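Local coordinates for single-stranded DNA-binding protein WHY1, chloroplastic (Solanum tuberosum, PDB 1L3A) that binds single-stranded DNA as a homotetramer and activates transcription of the pathogenesis-related gene PR-10a during plant defense, at residues Gly74-Gln79 / Phe97-Thr102. Sequence-based numbering, arbitrary orientation.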
loop_
_atom_site.group_PDB
_atom_site.type_symbol
_atom_site.label_atom_id
_atom_site.label_comp_id
_atom_site.label_asym_id
_atom_site.label_seq_id
_atom_site.Cartn_x
_atom_site.Cartn_y
_atom_site.Cartn_z
ATOM N N GLY C 74 -8.552 8.018 14.721
ATOM C CA GLY C 74 -7.283 8.647 15.015
ATOM C C GLY C 74 -7.136 9.785 14.010
ATOM O O GLY C 74 -8.028 10.017 13.187
ATOM N N MET C 75 -6.015 10.493 14.078
ATOM C CA MET C 75 -5.725 11.605 13.180
ATOM C C MET C 75 -4.230 11.897 13.145
ATOM O O MET C 75 -3.438 11.263 13.833
ATOM C CB MET C 75 -6.475 12.854 13.647
ATOM C CG MET C 75 -6.226 13.171 15.103
ATOM S SD MET C 75 -7.469 14.276 15.804
ATOM C CE MET C 75 -8.860 13.148 16.036
ATOM N N VAL C 76 -3.857 12.859 12.318
ATOM C CA VAL C 76 -2.482 13.289 12.199
ATOM C C VAL C 76 -2.420 14.748 12.674
ATOM O O VAL C 76 -3.216 15.585 12.251
ATOM C CB VAL C 76 -1.988 13.191 10.736
ATOM C CG1 VAL C 76 -0.707 14.007 10.562
ATOM C CG2 VAL C 76 -1.735 11.721 10.368
ATOM N N MET C 77 -1.478 15.031 13.561
ATOM C CA MET C 77 -1.286 16.366 14.105
ATOM C C MET C 77 -0.108 17.041 13.410
ATOM O O MET C 77 0.977 16.467 13.321
ATOM C CB MET C 77 -0.992 16.277 15.605
ATOM C CG MET C 77 -1.246 17.574 16.367
ATOM S SD MET C 77 -2.996 18.006 16.279
ATOM C CE MET C 77 -3.717 16.363 16.673
ATOM N N LEU C 78 -0.340 18.252 12.914
ATOM C CA LEU C 78 0.692 19.042 12.251
ATOM C C LEU C 78 1.073 20.152 13.223
ATOM O O LEU C 78 0.204 20.750 13.848
ATOM C CB LEU C 78 0.158 19.676 10.953
ATOM C CG LEU C 78 -0.349 18.742 9.854
ATOM C CD1 LEU C 78 -0.862 19.551 8.656
ATOM C CD2 LEU C 78 0.775 17.839 9.423
ATOM N N GLN C 79 2.366 20.413 13.365
ATOM C CA GLN C 79 2.828 21.474 14.249
ATOM C C GLN C 79 3.760 22.360 13.445
ATOM O O GLN C 79 4.721 21.875 12.849
ATOM C CB GLN C 79 3.562 20.900 15.468
ATOM C CG GLN C 79 2.645 20.193 16.464
ATOM C CD GLN C 79 3.383 19.671 17.684
ATOM O OE1 GLN C 79 3.950 20.482 18.452
ATOM N NE2 GLN C 79 3.394 18.439 17.875
ATOM N N PHE C 97 -2.360 22.041 14.016
ATOM C CA PHE C 97 -3.522 21.799 13.159
ATOM C C PHE C 97 -3.737 20.293 12.981
ATOM O O PHE C 97 -2.872 19.587 12.465
ATOM C CB PHE C 97 -3.333 22.445 11.788
ATOM C CG PHE C 97 -4.614 22.592 11.013
ATOM C CD1 PHE C 97 -5.386 23.753 11.137
ATOM C CD2 PHE C 97 -5.062 21.572 10.173
ATOM C CE1 PHE C 97 -6.595 23.900 10.430
ATOM C CE2 PHE C 97 -6.264 21.702 9.460
ATOM C CZ PHE C 97 -7.037 22.868 9.585
ATOM N N SER C 98 -4.895 19.795 13.386
ATOM C CA SER C 98 -5.149 18.369 13.279
ATOM C C SER C 98 -5.823 17.997 11.969
ATOM O O SER C 98 -6.715 18.695 11.508
ATOM C CB SER C 98 -6.036 17.922 14.431
ATOM O OG SER C 98 -7.350 18.379 14.205
ATOM N N LEU C 99 -5.399 16.889 11.376
ATOM C CA LEU C 99 -5.995 16.422 10.135
ATOM C C LEU C 99 -6.755 15.136 10.418
ATOM O O LEU C 99 -6.194 14.198 10.977
ATOM C CB LEU C 99 -4.925 16.127 9.081
ATOM C CG LEU C 99 -3.950 17.191 8.579
ATOM C CD1 LEU C 99 -2.948 16.493 7.662
ATOM C CD2 LEU C 99 -4.676 18.307 7.822
ATOM N N SER C 100 -8.030 15.110 10.044
ATOM C CA SER C 100 -8.874 13.935 10.212
ATOM C C SER C 100 -8.529 13.025 9.055
ATOM O O SER C 100 -7.851 13.441 8.105
ATOM C CB SER C 100 -10.352 14.306 10.087
ATOM O OG SER C 100 -10.623 14.785 8.775
ATOM N N VAL C 101 -9.027 11.799 9.103
ATOM C CA VAL C 101 -8.756 10.852 8.039
ATOM C C VAL C 101 -9.232 11.370 6.678
ATOM O O VAL C 101 -8.584 11.124 5.664
ATOM C CB VAL C 101 -9.430 9.500 8.312
ATOM C CG1 VAL C 101 -8.880 8.897 9.593
ATOM C CG2 VAL C 101 -10.934 9.689 8.402
ATOM N N THR C 102 -10.360 12.078 6.654
ATOM C CA THR C 102 -10.894 12.600 5.402
ATOM C C THR C 102 -9.984 13.684 4.833
ATOM O O THR C 102 -9.779 13.769 3.621
ATOM C CB THR C 102 -12.321 13.169 5.595
ATOM O OG1 THR C 102 -13.210 12.107 5.964
ATOM C CG2 THR C 102 -12.824 13.790 4.313
HETATM O O HOH W 1 -10.143 11.156 11.859
#
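Val76 and Leu99 form an antiparallel hydrogen-bonded pair in the beta hairpin of strands 68-85 and 88-99, the latter being the outermost of four strands in its sheet of the Whirly fold within this chain. Val76 N reaches Leu99 O at 3.0 Å in the carbonyl plane. Leu99 N returns to Val76 O at 2.7 Å, nearly in line with the carbonyl (C=O...N 165°). Leu78 and Phe97 repeat the reciprocal pair, but Leu78 N stands 35° out of the plane of the Phe97 carbonyl.

The face bearing Val76, Leu78, Phe97 and Leu99 is buried, apolar and densely covered. Leu78 CD1 meets Leu99 CD1 at 3.8 Å, the two side chains crossing at a slant, while Val76 CG1 touches Leu99 CD1 more distantly. Leu136 of strand 132-140 covers Leu78, Phe97 and Leu99, so this layer joins the chain's two sheets; the Phe97 ring stacks with His120.

The other face is partly exposed. Met77, with CG anti to its backbone N (chi1 -160°), folds back through chi2 and chi3 and still holds SD close, 3.6 Å from Ser98 CB; the loose contact is Met75 SD, 4.2 Å from Ser98 CB.

Beyond Leu99 the direct ladder gives way to a bridge where helix 101-108 begins: one water donates to Gly74 O at 2.7 Å and accepts from Val101 N at 3.0 Å.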